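Local coordinates for protein putative Acetyltransferase from the GNAT family (Novosphingobium aromaticivorans DSM 12444, PDB 3EC4) that probably transfers an acyl group, most likely acetyl from acetyl-CoA, to an acceptor not yet identified, as a putative GNAT-family acetyltransferase, at residues H6-P11 with M151-N156; V65-V70 with A215-T220; L85-D90 with P193-Y198; L178-I183 with E209-R214. One frame throughout, in Å; residues are numbered along the deposited sequence. Where two conformers were deposited one is given.

Interaction 1 (H6-P11 with M151-N156); sequences HPLDRP and MRPAPN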
loop_
_atom_site.group_PDB
_atom_site.type_symbol
_atom_site.label_atom_id
_atom_site.label_comp_id
_atom_site.label_asym_id
_atom_site.label_seq_id
_atom_site.Cartn_x
_atom_site.Cartn_y
_atom_site.Cartn_z
ATOM N N HIS A 6 -13.069 -13.410 -1.133
ATOM C CA HIS A 6 -11.891 -13.268 -0.283
ATOM C C HIS A 6 -11.743 -11.815 0.205
ATOM O O HIS A 6 -12.091 -10.881 -0.527
ATOM C CB HIS A 6 -10.694 -13.661 -1.134
ATOM C CG HIS A 6 -9.486 -14.042 -0.354
ATOM N ND1 HIS A 6 -8.715 -13.124 0.319
ATOM C CD2 HIS A 6 -8.895 -15.241 -0.165
ATOM C CE1 HIS A 6 -7.709 -13.740 0.900
ATOM N NE2 HIS A 6 -7.794 -15.027 0.621
ATOM N N PRO A 7 -11.273 -11.605 1.460
ATOM C CA PRO A 7 -10.975 -10.249 1.918
ATOM C C PRO A 7 -10.075 -9.454 0.994
ATOM O O PRO A 7 -10.244 -8.237 0.885
ATOM C CB PRO A 7 -10.262 -10.472 3.267
ATOM C CG PRO A 7 -10.811 -11.741 3.752
ATOM C CD PRO A 7 -11.007 -12.592 2.519
ATOM N N LEU A 8 -9.144 -10.133 0.321
ATOM C CA LEU A 8 -8.215 -9.437 -0.577
ATOM C C LEU A 8 -8.842 -9.045 -1.926
ATOM O O LEU A 8 -8.217 -8.342 -2.719
ATOM C CB LEU A 8 -6.975 -10.275 -0.797
ATOM C CG LEU A 8 -6.056 -10.600 0.377
ATOM C CD1 LEU A 8 -4.862 -11.337 -0.240
ATOM C CD2 LEU A 8 -5.621 -9.285 1.050
ATOM N N ASP A 9 -10.050 -9.492 -2.210
ATOM C CA ASP A 9 -10.726 -9.045 -3.444
ATOM C C ASP A 9 -11.119 -7.574 -3.397
ATOM O O ASP A 9 -11.339 -6.943 -4.423
ATOM C CB ASP A 9 -11.956 -9.886 -3.726
ATOM C CG ASP A 9 -11.626 -11.299 -4.092
ATOM O OD1 ASP A 9 -10.475 -11.624 -4.446
ATOM O OD2 ASP A 9 -12.539 -12.118 -3.957
ATOM N N ARG A 10 -11.320 -7.045 -2.207
ATOM C CA ARG A 10 -11.648 -5.644 -2.055
ATOM C C ARG A 10 -10.880 -5.078 -0.882
ATOM O O ARG A 10 -11.434 -4.928 0.214
ATOM C CB ARG A 10 -13.152 -5.464 -1.863
ATOM C CG ARG A 10 -14.044 -5.983 -3.004
ATOM C CD ARG A 10 -15.448 -5.355 -2.914
ATOM N NE ARG A 10 -15.322 -3.945 -3.206
ATOM C CZ ARG A 10 -16.151 -2.979 -2.819
ATOM N NH1 ARG A 10 -17.251 -3.228 -2.120
ATOM N NH2 ARG A 10 -15.853 -1.734 -3.161
ATOM N N PRO A 11 -9.560 -4.873 -1.056
ATOM C CA PRO A 11 -8.699 -4.610 0.116
ATOM C C PRO A 11 -8.962 -3.255 0.767
ATOM O O PRO A 11 -8.889 -3.139 1.981
ATOM C CB PRO A 11 -7.263 -4.769 -0.432
ATOM C CG PRO A 11 -7.385 -4.732 -1.901
ATOM C CD PRO A 11 -8.805 -4.973 -2.304
HETATM N N MSE A 151 -2.408 -1.696 4.409
HETATM C CA MSE A 151 -3.795 -2.117 4.643
HETATM C C MSE A 151 -3.897 -3.481 5.327
HETATM O O MSE A 151 -3.019 -4.363 5.196
HETATM C CB MSE A 151 -4.612 -2.144 3.340
HETATM C CG MSE A 151 -4.603 -0.851 2.623
HETATM SE SE MSE A 151 -5.839 -0.833 1.140
HETATM C CE MSE A 151 -4.721 0.219 -0.080
ATOM N N ARG A 152 -4.984 -3.646 6.065
ATOM C CA ARG A 152 -5.264 -4.889 6.763
ATOM C C ARG A 152 -6.713 -5.281 6.505
ATOM O O ARG A 152 -7.576 -4.931 7.270
ATOM C CB ARG A 152 -5.016 -4.727 8.256
ATOM C CG ARG A 152 -3.528 -4.515 8.569
ATOM C CD ARG A 152 -3.301 -4.091 9.985
ATOM N NE ARG A 152 -1.890 -3.860 10.199
ATOM C CZ ARG A 152 -1.009 -4.788 10.525
ATOM N NH1 ARG A 152 -1.401 -6.018 10.815
ATOM N NH2 ARG A 152 0.279 -4.457 10.628
ATOM N N PRO A 153 -6.968 -5.975 5.372
ATOM C CA PRO A 153 -8.319 -6.333 4.940
ATOM C C PRO A 153 -9.096 -7.304 5.857
ATOM O O PRO A 153 -10.311 -7.382 5.776
ATOM C CB PRO A 153 -8.091 -6.913 3.541
ATOM C CG PRO A 153 -6.791 -6.272 3.067
ATOM C CD PRO A 153 -5.964 -6.322 4.349
ATOM N N ALA A 154 -8.357 -8.055 6.663
ATOM C CA ALA A 154 -8.867 -8.897 7.719
ATOM C C ALA A 154 -7.784 -9.039 8.802
ATOM O O ALA A 154 -6.598 -8.773 8.539
ATOM C CB ALA A 154 -9.282 -10.277 7.173
ATOM N N PRO A 155 -8.171 -9.439 10.027
ATOM C CA PRO A 155 -7.183 -9.533 11.098
ATOM C C PRO A 155 -5.904 -10.304 10.766
ATOM O O PRO A 155 -4.837 -9.907 11.230
ATOM C CB PRO A 155 -7.968 -10.184 12.239
ATOM C CG PRO A 155 -9.368 -9.669 12.006
ATOM C CD PRO A 155 -9.512 -9.796 10.506
ATOM N N ASN A 156 -5.993 -11.360 9.956
ATOM C CA ASN A 156 -4.818 -12.183 9.627
ATOM C C ASN A 156 -4.137 -11.823 8.285
ATOM O O ASN A 156 -3.343 -12.611 7.785
ATOM C CB ASN A 156 -5.255 -13.640 9.559
ATOM C CG ASN A 156 -6.109 -13.912 8.341
ATOM O OD1 ASN A 156 -6.987 -13.106 7.972
ATOM N ND2 ASN A 156 -5.830 -15.012 7.679
#

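Interaction 2 (V65-V70 with A215-T220); sequences VEPEPV and ARRAMT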
loop_
_atom_site.group_PDB
_atom_site.type_symbol
_atom_site.label_atom_id
_atom_site.label_comp_id
_atom_site.label_asym_id
_atom_site.label_seq_id
_atom_site.Cartn_x
_atom_site.Cartn_y
_atom_site.Cartn_z
ATOM N N VAL A 65 -8.950 0.302 -5.431
ATOM C CA VAL A 65 -8.237 -0.984 -5.659
ATOM C C VAL A 65 -9.326 -2.049 -5.646
ATOM O O VAL A 65 -9.911 -2.332 -4.590
ATOM C CB VAL A 65 -7.120 -1.258 -4.624
ATOM C CG1 VAL A 65 -6.412 -2.564 -4.978
ATOM C CG2 VAL A 65 -6.119 -0.080 -4.613
ATOM N N GLU A 66 -9.648 -2.544 -6.842
ATOM C CA GLU A 66 -10.759 -3.459 -7.061
ATOM C C GLU A 66 -10.366 -4.516 -8.058
ATOM O O GLU A 66 -9.340 -4.380 -8.701
ATOM C CB GLU A 66 -11.990 -2.704 -7.532
ATOM C CG GLU A 66 -12.407 -1.567 -6.591
ATOM C CD GLU A 66 -13.072 -2.027 -5.288
ATOM O OE1 GLU A 66 -13.470 -3.201 -5.197
ATOM O OE2 GLU A 66 -13.223 -1.200 -4.337
ATOM N N PRO A 67 -11.178 -5.573 -8.210
ATOM C CA PRO A 67 -10.782 -6.539 -9.254
ATOM C C PRO A 67 -10.757 -5.932 -10.693
ATOM O O PRO A 67 -9.807 -6.173 -11.422
ATOM C CB PRO A 67 -11.819 -7.668 -9.090
ATOM C CG PRO A 67 -12.230 -7.611 -7.648
ATOM C CD PRO A 67 -12.302 -6.074 -7.392
ATOM N N GLU A 68 -11.720 -5.073 -11.028
ATOM C CA GLU A 68 -11.822 -4.488 -12.359
ATOM C C GLU A 68 -11.685 -2.947 -12.313
ATOM O O GLU A 68 -11.858 -2.351 -11.254
ATOM C CB GLU A 68 -13.171 -4.879 -12.942
ATOM C CG GLU A 68 -13.349 -6.384 -13.015
ATOM C CD GLU A 68 -12.297 -7.065 -13.903
ATOM O OE1 GLU A 68 -11.761 -6.390 -14.812
ATOM O OE2 GLU A 68 -12.001 -8.275 -13.683
ATOM N N PRO A 69 -11.426 -2.302 -13.481
ATOM C CA PRO A 69 -11.502 -0.861 -13.511
ATOM C C PRO A 69 -12.842 -0.396 -12.928
ATOM O O PRO A 69 -13.881 -1.027 -13.165
ATOM C CB PRO A 69 -11.479 -0.551 -15.012
ATOM C CG PRO A 69 -10.698 -1.698 -15.588
ATOM C CD PRO A 69 -11.129 -2.859 -14.815
ATOM N N VAL A 70 -12.795 0.697 -12.177
ATOM C CA VAL A 70 -14.017 1.393 -11.763
ATOM C C VAL A 70 -14.415 2.434 -12.826
ATOM O O VAL A 70 -13.611 3.305 -13.221
ATOM C CB VAL A 70 -13.840 2.053 -10.380
ATOM C CG1 VAL A 70 -15.130 2.776 -9.972
ATOM C CG2 VAL A 70 -13.435 0.992 -9.315
ATOM N N ALA A 215 1.656 -15.319 -6.925
ATOM C CA ALA A 215 0.568 -14.638 -7.580
ATOM C C ALA A 215 -0.739 -15.144 -7.045
ATOM O O ALA A 215 -0.979 -16.353 -6.996
ATOM C CB ALA A 215 0.634 -14.855 -9.105
ATOM N N ARG A 216 -1.587 -14.230 -6.621
ATOM C CA ARG A 216 -2.908 -14.589 -6.180
ATOM C C ARG A 216 -3.933 -14.278 -7.282
ATOM O O ARG A 216 -4.639 -15.174 -7.733
ATOM C CB ARG A 216 -3.285 -13.870 -4.898
ATOM C CG ARG A 216 -4.503 -14.504 -4.278
ATOM C CD ARG A 216 -5.172 -13.672 -3.263
ATOM N NE ARG A 216 -6.572 -14.056 -3.224
ATOM C CZ ARG A 216 -7.614 -13.306 -3.594
ATOM N NH1 ARG A 216 -7.504 -12.038 -4.008
ATOM N NH2 ARG A 216 -8.811 -13.854 -3.498
ATOM N N ARG A 217 -4.013 -13.016 -7.700
ATOM C CA ARG A 217 -4.895 -12.641 -8.775
ATOM C C ARG A 217 -4.540 -11.271 -9.312
ATOM O O ARG A 217 -3.850 -10.468 -8.661
ATOM C CB ARG A 217 -6.359 -12.653 -8.336
ATOM C CG ARG A 217 -6.713 -11.628 -7.295
ATOM C CD ARG A 217 -8.239 -11.457 -7.084
ATOM N NE ARG A 217 -8.981 -11.188 -8.303
ATOM C CZ ARG A 217 -10.295 -11.258 -8.428
ATOM N NH1 ARG A 217 -11.089 -11.564 -7.394
ATOM N NH2 ARG A 217 -10.821 -11.007 -9.592
ATOM N N ALA A 218 -5.074 -10.991 -10.493
ATOM C CA ALA A 218 -5.013 -9.660 -11.064
ATOM C C ALA A 218 -5.993 -8.748 -10.354
ATOM O O ALA A 218 -7.096 -9.169 -9.916
ATOM C CB ALA A 218 -5.312 -9.697 -12.576
HETATM N N MSE A 219 -5.568 -7.495 -10.202
HETATM C CA MSE A 219 -6.406 -6.427 -9.676
HETATM C C MSE A 219 -6.211 -5.180 -10.537
HETATM O O MSE A 219 -5.355 -5.147 -11.418
HETATM C CB MSE A 219 -6.082 -6.128 -8.196
HETATM C CG MSE A 219 -6.231 -7.327 -7.248
HETATM SE SE MSE A 219 -8.072 -7.678 -6.846
HETATM C CE MSE A 219 -8.316 -6.218 -5.615
ATOM N N THR A 220 -7.010 -4.152 -10.269
ATOM C CA THR A 220 -6.900 -2.862 -10.945
ATOM C C THR A 220 -6.997 -1.698 -9.964
ATOM O O THR A 220 -7.952 -1.617 -9.171
ATOM C CB THR A 220 -8.012 -2.691 -11.979
ATOM O OG1 THR A 220 -8.038 -3.850 -12.827
ATOM C CG2 THR A 220 -7.819 -1.434 -12.818
HETATM O O HOH W 1 -9.342 -9.325 -11.710
HETATM O O HOH W 2 -10.208 -0.374 -10.209
#

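Interaction 3 (L85-D90 with P193-Y198); sequences LQMIAD and PYLHSY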
loop_
_atom_site.group_PDB
_atom_site.type_symbol
_atom_site.label_atom_id
_atom_site.label_comp_id
_atom_site.label_asym_id
_atom_site.label_seq_id
_atom_site.Cartn_x
_atom_site.Cartn_y
_atom_site.Cartn_z
ATOM N N LEU A 85 -0.771 -6.932 -10.092
ATOM C CA LEU A 85 -0.735 -8.344 -9.748
ATOM C C LEU A 85 -0.735 -8.352 -8.236
ATOM O O LEU A 85 0.176 -7.780 -7.618
ATOM C CB LEU A 85 0.514 -9.044 -10.306
ATOM C CG LEU A 85 0.635 -10.539 -9.920
ATOM C CD1 LEU A 85 -0.521 -11.404 -10.472
ATOM C CD2 LEU A 85 1.984 -11.128 -10.288
ATOM N N GLN A 86 -1.763 -8.939 -7.653
ATOM C CA GLN A 86 -1.788 -9.122 -6.192
ATOM C C GLN A 86 -1.120 -10.426 -5.797
ATOM O O GLN A 86 -1.402 -11.467 -6.390
ATOM C CB GLN A 86 -3.235 -9.081 -5.697
ATOM C CG GLN A 86 -3.357 -9.119 -4.193
ATOM C CD GLN A 86 -4.822 -9.227 -3.779
ATOM O OE1 GLN A 86 -5.353 -10.320 -3.731
ATOM N NE2 GLN A 86 -5.474 -8.102 -3.539
HETATM N N MSE A 87 -0.240 -10.374 -4.787
HETATM C CA MSE A 87 0.597 -11.511 -4.356
HETATM C C MSE A 87 0.472 -11.772 -2.862
HETATM O O MSE A 87 0.219 -10.859 -2.105
HETATM C CB MSE A 87 2.080 -11.283 -4.726
HETATM C CG MSE A 87 2.236 -10.903 -6.158
HETATM SE SE MSE A 87 4.035 -10.732 -6.756
HETATM C CE MSE A 87 4.508 -12.606 -6.922
ATOM N N ILE A 88 0.617 -13.032 -2.473
ATOM C CA ILE A 88 0.441 -13.466 -1.101
ATOM C C ILE A 88 1.621 -14.302 -0.670
ATOM O O ILE A 88 2.129 -15.112 -1.442
ATOM C CB ILE A 88 -0.938 -14.201 -0.936
ATOM C CG1 ILE A 88 -1.334 -14.391 0.530
ATOM C CG2 ILE A 88 -0.971 -15.513 -1.671
ATOM C CD1 ILE A 88 -2.830 -14.873 0.678
ATOM N N ALA A 89 2.037 -14.128 0.577
ATOM C CA ALA A 89 3.107 -14.950 1.129
ATOM C C ALA A 89 2.537 -15.843 2.229
ATOM O O ALA A 89 2.689 -15.535 3.405
ATOM C CB ALA A 89 4.276 -14.081 1.659
ATOM N N ASP A 90 1.886 -16.942 1.842
ATOM C CA ASP A 90 1.216 -17.785 2.839
ATOM C C ASP A 90 1.987 -19.040 3.193
ATOM O O ASP A 90 1.461 -19.913 3.921
ATOM C CB ASP A 90 -0.212 -18.133 2.438
ATOM C CG ASP A 90 -0.320 -18.766 1.049
ATOM O OD1 ASP A 90 0.698 -18.951 0.345
ATOM O OD2 ASP A 90 -1.470 -19.022 0.652
ATOM N N PRO A 193 1.375 -11.949 4.905
ATOM C CA PRO A 193 1.711 -10.831 4.045
ATOM C C PRO A 193 1.079 -10.945 2.692
ATOM O O PRO A 193 0.961 -12.044 2.155
ATOM C CB PRO A 193 3.252 -10.915 3.905
ATOM C CG PRO A 193 3.701 -11.800 5.037
ATOM C CD PRO A 193 2.580 -12.747 5.251
ATOM N N TYR A 194 0.686 -9.805 2.151
ATOM C CA TYR A 194 0.315 -9.666 0.738
ATOM C C TYR A 194 0.808 -8.325 0.214
ATOM O O TYR A 194 1.153 -7.427 0.983
ATOM C CB TYR A 194 -1.202 -9.810 0.573
ATOM C CG TYR A 194 -1.972 -8.564 0.877
ATOM C CD1 TYR A 194 -2.277 -8.218 2.182
ATOM C CD2 TYR A 194 -2.451 -7.773 -0.145
ATOM C CE1 TYR A 194 -2.988 -7.044 2.454
ATOM C CE2 TYR A 194 -3.159 -6.648 0.106
ATOM C CZ TYR A 194 -3.424 -6.282 1.424
ATOM O OH TYR A 194 -4.149 -5.138 1.676
ATOM N N LEU A 195 0.820 -8.164 -1.104
ATOM C CA LEU A 195 1.213 -6.918 -1.712
ATOM C C LEU A 195 0.651 -6.848 -3.093
ATOM O O LEU A 195 0.146 -7.818 -3.616
ATOM C CB LEU A 195 2.735 -6.765 -1.741
ATOM C CG LEU A 195 3.545 -7.858 -2.476
ATOM C CD1 LEU A 195 3.507 -7.661 -3.991
ATOM C CD2 LEU A 195 5.005 -7.939 -1.966
ATOM N N HIS A 196 0.701 -5.663 -3.658
ATOM C CA HIS A 196 0.412 -5.460 -5.067
ATOM C C HIS A 196 1.663 -4.997 -5.770
ATOM O O HIS A 196 2.413 -4.165 -5.226
ATOM C CB HIS A 196 -0.680 -4.391 -5.285
ATOM C CG HIS A 196 -2.019 -4.763 -4.716
ATOM N ND1 HIS A 196 -2.459 -4.306 -3.495
ATOM C CD2 HIS A 196 -2.999 -5.581 -5.185
ATOM C CE1 HIS A 196 -3.655 -4.813 -3.239
ATOM N NE2 HIS A 196 -4.009 -5.577 -4.257
ATOM N N SER A 197 1.890 -5.506 -6.975
ATOM C CA SER A 197 2.868 -4.937 -7.897
ATOM C C SER A 197 2.110 -4.393 -9.084
ATOM O O SER A 197 1.102 -4.947 -9.413
ATOM C CB SER A 197 3.782 -6.035 -8.405
ATOM O OG SER A 197 4.819 -5.541 -9.255
ATOM N N TYR A 198 2.680 -3.435 -9.806
ATOM C CA TYR A 198 2.205 -3.173 -11.146
ATOM C C TYR A 198 2.403 -4.466 -11.918
ATOM O O TYR A 198 3.431 -5.134 -11.726
ATOM C CB TYR A 198 2.969 -2.021 -11.803
ATOM C CG TYR A 198 2.643 -0.694 -11.194
ATOM C CD1 TYR A 198 1.492 -0.017 -11.585
ATOM C CD2 TYR A 198 3.410 -0.144 -10.185
ATOM C CE1 TYR A 198 1.154 1.172 -11.051
ATOM C CE2 TYR A 198 3.062 1.096 -9.621
ATOM C CZ TYR A 198 1.917 1.728 -10.056
ATOM O OH TYR A 198 1.531 2.951 -9.563
#

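Interaction 4 (L178-I183 with E209-R214); sequences LIRKVI and ESLGFR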
loop_
_atom_site.group_PDB
_atom_site.type_symbol
_atom_site.label_atom_id
_atom_site.label_comp_id
_atom_site.label_asym_id
_atom_site.label_seq_id
_atom_site.Cartn_x
_atom_site.Cartn_y
_atom_site.Cartn_z
ATOM N N LEU A 178 14.708 -5.286 3.563
ATOM C CA LEU A 178 13.606 -4.580 4.232
ATOM C C LEU A 178 12.276 -5.346 4.159
ATOM O O LEU A 178 11.551 -5.436 5.166
ATOM C CB LEU A 178 13.462 -3.183 3.633
ATOM C CG LEU A 178 14.593 -2.246 4.133
ATOM C CD1 LEU A 178 14.835 -1.030 3.258
ATOM C CD2 LEU A 178 14.280 -1.789 5.609
ATOM N N ILE A 179 11.943 -5.877 2.984
ATOM C CA ILE A 179 10.762 -6.739 2.876
ATOM C C ILE A 179 10.859 -7.928 3.858
ATOM O O ILE A 179 9.894 -8.259 4.547
ATOM C CB ILE A 179 10.525 -7.202 1.419
ATOM C CG1 ILE A 179 10.160 -5.995 0.546
ATOM C CG2 ILE A 179 9.393 -8.289 1.391
ATOM C CD1 ILE A 179 10.376 -6.136 -0.965
ATOM N N ARG A 180 12.007 -8.581 3.910
ATOM C CA ARG A 180 12.210 -9.669 4.881
ATOM C C ARG A 180 11.872 -9.235 6.299
ATOM O O ARG A 180 11.239 -9.978 7.036
ATOM C CB ARG A 180 13.648 -10.168 4.876
ATOM C CG ARG A 180 14.069 -10.994 3.632
ATOM C CD ARG A 180 15.523 -11.332 3.759
ATOM N NE ARG A 180 16.129 -12.176 2.730
ATOM C CZ ARG A 180 16.005 -13.501 2.686
ATOM N NH1 ARG A 180 15.265 -14.134 3.569
ATOM N NH2 ARG A 180 16.626 -14.200 1.743
ATOM N N LYS A 181 12.337 -8.066 6.699
ATOM C CA LYS A 181 12.095 -7.593 8.057
ATOM C C LYS A 181 10.613 -7.345 8.294
ATOM O O LYS A 181 10.034 -7.753 9.295
ATOM C CB LYS A 181 12.883 -6.330 8.322
ATOM C CG LYS A 181 12.801 -5.881 9.776
ATOM C CD LYS A 181 13.471 -6.825 10.749
ATOM C CE LYS A 181 13.415 -6.238 12.145
ATOM N NZ LYS A 181 13.983 -7.123 13.126
ATOM N N VAL A 182 9.972 -6.663 7.367
ATOM C CA VAL A 182 8.535 -6.417 7.512
ATOM C C VAL A 182 7.707 -7.741 7.659
ATOM O O VAL A 182 6.832 -7.853 8.539
ATOM C CB VAL A 182 8.001 -5.553 6.310
ATOM C CG1 VAL A 182 6.408 -5.540 6.360
ATOM C CG2 VAL A 182 8.542 -4.122 6.348
ATOM N N ILE A 183 7.972 -8.732 6.792
ATOM C CA ILE A 183 7.200 -9.983 6.790
ATOM C C ILE A 183 7.490 -10.889 8.009
ATOM O O ILE A 183 6.619 -11.598 8.440
ATOM C CB ILE A 183 7.283 -10.753 5.448
ATOM C CG1 ILE A 183 8.671 -11.312 5.178
ATOM C CG2 ILE A 183 6.756 -9.869 4.301
ATOM C CD1 ILE A 183 8.764 -12.125 3.829
ATOM N N GLU A 209 8.509 -13.063 -5.792
ATOM C CA GLU A 209 8.567 -14.534 -5.850
ATOM C C GLU A 209 9.744 -15.114 -5.061
ATOM O O GLU A 209 9.596 -16.124 -4.371
ATOM C CB GLU A 209 8.604 -15.024 -7.302
ATOM C CG GLU A 209 7.284 -14.848 -7.984
ATOM C CD GLU A 209 7.374 -15.122 -9.485
ATOM O OE1 GLU A 209 8.480 -15.164 -10.039
ATOM O OE2 GLU A 209 6.313 -15.315 -10.074
ATOM N N SER A 210 10.907 -14.478 -5.139
ATOM C CA SER A 210 12.093 -14.962 -4.435
ATOM C C SER A 210 12.020 -14.740 -2.922
ATOM O O SER A 210 12.823 -15.286 -2.162
ATOM C CB SER A 210 13.361 -14.350 -5.059
ATOM O OG SER A 210 13.365 -14.586 -6.465
ATOM N N LEU A 211 11.074 -13.929 -2.487
ATOM C CA LEU A 211 10.856 -13.629 -1.071
ATOM C C LEU A 211 9.627 -14.360 -0.540
ATOM O O LEU A 211 9.162 -14.072 0.560
ATOM C CB LEU A 211 10.679 -12.120 -0.884
ATOM C CG LEU A 211 11.968 -11.301 -1.066
ATOM C CD1 LEU A 211 11.517 -9.807 -1.115
ATOM C CD2 LEU A 211 12.916 -11.588 0.040
ATOM N N GLY A 212 9.091 -15.311 -1.303
ATOM C CA GLY A 212 8.010 -16.155 -0.756
ATOM C C GLY A 212 6.611 -15.786 -1.191
ATOM O O GLY A 212 5.630 -16.406 -0.747
ATOM N N PHE A 213 6.490 -14.751 -2.030
ATOM C CA PHE A 213 5.155 -14.324 -2.510
ATOM C C PHE A 213 4.779 -15.084 -3.767
ATOM O O PHE A 213 5.608 -15.342 -4.623
ATOM C CB PHE A 213 5.072 -12.856 -2.820
ATOM C CG PHE A 213 5.158 -11.983 -1.609
ATOM C CD1 PHE A 213 6.377 -11.696 -1.030
ATOM C CD2 PHE A 213 3.998 -11.475 -1.019
ATOM C CE1 PHE A 213 6.442 -10.884 0.090
ATOM C CE2 PHE A 213 4.063 -10.635 0.084
ATOM C CZ PHE A 213 5.271 -10.349 0.633
ATOM N N ARG A 214 3.517 -15.445 -3.873
ATOM C CA ARG A 214 3.017 -16.092 -5.078
ATOM C C ARG A 214 1.873 -15.249 -5.603
ATOM O O ARG A 214 1.207 -14.553 -4.815
ATOM C CB ARG A 214 2.547 -17.528 -4.777
ATOM C CG ARG A 214 1.261 -17.667 -3.915
ATOM C CD ARG A 214 1.033 -19.136 -3.464
ATOM N NE ARG A 214 -0.097 -19.235 -2.531
ATOM C CZ ARG A 214 -1.370 -19.068 -2.877
ATOM N NH1 ARG A 214 -1.706 -18.860 -4.125
ATOM N NH2 ARG A 214 -2.323 -19.121 -1.963
#

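Interaction 1 (H6-P11 with M151-N156)
Pro153 packs against Pro7, Leu8 and Pro11 through carbon-carbon and carbon-oxygen contacts, and no hydrogen bond joins segments 6-11 and 151-156. Its CB is directed toward 6-11, and its CG lies between two partners: 3.8 Å from Leu8 CD2, whose side chain crosses the ring obliquely, and equally close to CB of Pro11. One atom back, Pro153 CB rests 3.7 Å from the carbonyl oxygen Pro7 O. Pro7 CB and CG both touch the methyl of Ala154, Pro7 CG lying 4.0 Å from Ala154 CB, while Met151 (selenomethionine) lays its SE alongside the backbone of Pro11. On the N-terminal side the short 3-10 turn of residues 7-9 is braced internally, since Leu8 N donates to ND1 of His6 in the ring plane, nearly straight at 169°. Tyr194 of strand 192-198 packs against Leu8, Pro11, Met151 and Pro153 alike. This is apolar, proline-rich loop packing, joining the N-terminal lead-in to helix 11-17 with the connection between strands 142-149 and 157-165 of the GNAT sheet.

Interaction 2 (V65-V70 with A215-T220)
Strand 61-66 forms one margin of the mixed GNAT sheet, and its last residue pairs with strand 214-226 in an antiparallel, hydrogen-bonded bridge between Glu66 and Thr220. Thr220 loses the most surface. Its backbone exchanges two bonds with Glu66: Thr220 N reaches Glu66 O at 2.8 Å nearly along the C=O axis, and Glu66 N returns to Thr220 O at 3.0 Å. The side chain of Thr220 packs against the backbone of the departing loop, its CB 3.7 Å from Glu68 C and its CG2 against the Pro69 ring. Pro67, second in burial, turns the chain out of the strand. Its ring covers one face of the Arg217 guanidinium, offset toward the rim, with Pro67 CB 3.5 Å from Arg217 NH2; Asp9 pairs with NH1 of the same group. Met219, a selenomethionine, comes third. Bent at both chi2 (-77°) and chi3 (-76°), it curls back so that CE lies 3.6 Å from Glu66 C and SE packs against Pro67 CA. Farther back, Arg216 and Arg217 both face Gln86 in a classic beta bulge. Where the loop leaves, a water donates to both Glu68 O and Thr220 O, each at 2.8 Å.

Interaction 3 (L85-D90 with P193-Y198)
Backbone pairing sets the tight part of this contact: strands 85-88 and 193-198 run antiparallel, the axes of these short segments approaching to 4.6 Å. Leu85 and Ser197 exchange two bonds, Met87 and Leu195 two more, and the ladder closes with Ala89 N to Pro193 O at 2.8 Å, the donor standing above the carbonyl plane. On the face carrying Gln86 and His196, the two side chains run side by side in the same direction. Gln86 is extended, CG anti to the backbone N (chi1 -174°), so its CB and CG lie along the imidazole and its amide ends beside the ring. Gln86 NE2 donates to His196 NE2 at 3.0 Å, close to its own amide plane but tilted 34° out of the ring plane, consistent with this ring nitrogen carrying no proton. Leu8 O takes a bond from the same amide nitrogen, and Arg216 donates to OE1, which fixes the amide's rotation. The face carrying Met87 and Leu195 joins by apolar contact alone, Met87 CB approaching Leu195 CD1 to 4.0 Å before the selenomethionine leads away toward Glu209 of helix 202-210. The loose, solvent side lies at the ends, where exposed Asp90 and Tyr198 make little or no contact across the strands. The antiparallel ladder is part of the central mixed beta sheet of the GNAT fold.

Interaction 4 (L178-I183 with E209-R214)
Aliphatic contacts dominate between helix 174-188 and the turn after helix 202-210. Leu211, the residue most covered, crosses Ile179 at about a right angle and sets its CD1 among three of that side chain's carbons, closest to Ile179 CG2 at 3.6 Å. Its other methyl, CD2, meets the aliphatic stem of Arg180, 3.8 Å from CG. That arginine runs extended from CG to NE, and its guanidinium makes a cation-pi contact with Phe96. The backbone has its own part: Gly212, with positive phi, is the C' residue of a Schellman motif that ends helix 202-210, with Gly212 N bonded to Glu209 O at 3.2 Å and Phe213 N to Tyr208 O. This turn brings Leu211 and Phe213 toward the same helix and leads into strand 214-226 of the GNAT sheet. Aromatic contacts complete the set. Ile183 reaches the Phe213 ring tip to tip, CG2 to CZ at 4.0 Å, while Ile179 CG2 approaches CE1 of that ring at 4.1 Å, and Val160 of strand 157-165 also touches Phe213.

Gln86 of interaction 3 connects that contact with two others: its NE2 lies 2.9 Å from Leu8 O of interaction 1 and its OE1 2.8 Å from Arg216 NH1 of interaction 2. Salt bridges join interactions 1 and 2 directly, Arg10 NE to Glu66 OE1 at 2.8 Å and Asp9 OD1 to Arg216 NH2 at 2.9 Å. Interaction 4 meets interaction 3 through the salt bridge of Asp90 OD2 with Arg214 NH2, again 2.8 Å, and through Leu195 against Phe213. Interactions 2 and 4 lie at opposite ends of segment 209-220, centres about 21 Å apart. Strand 214-226 thus runs from the turn after helix 202-210 to its pairing with the outer strand 61-66.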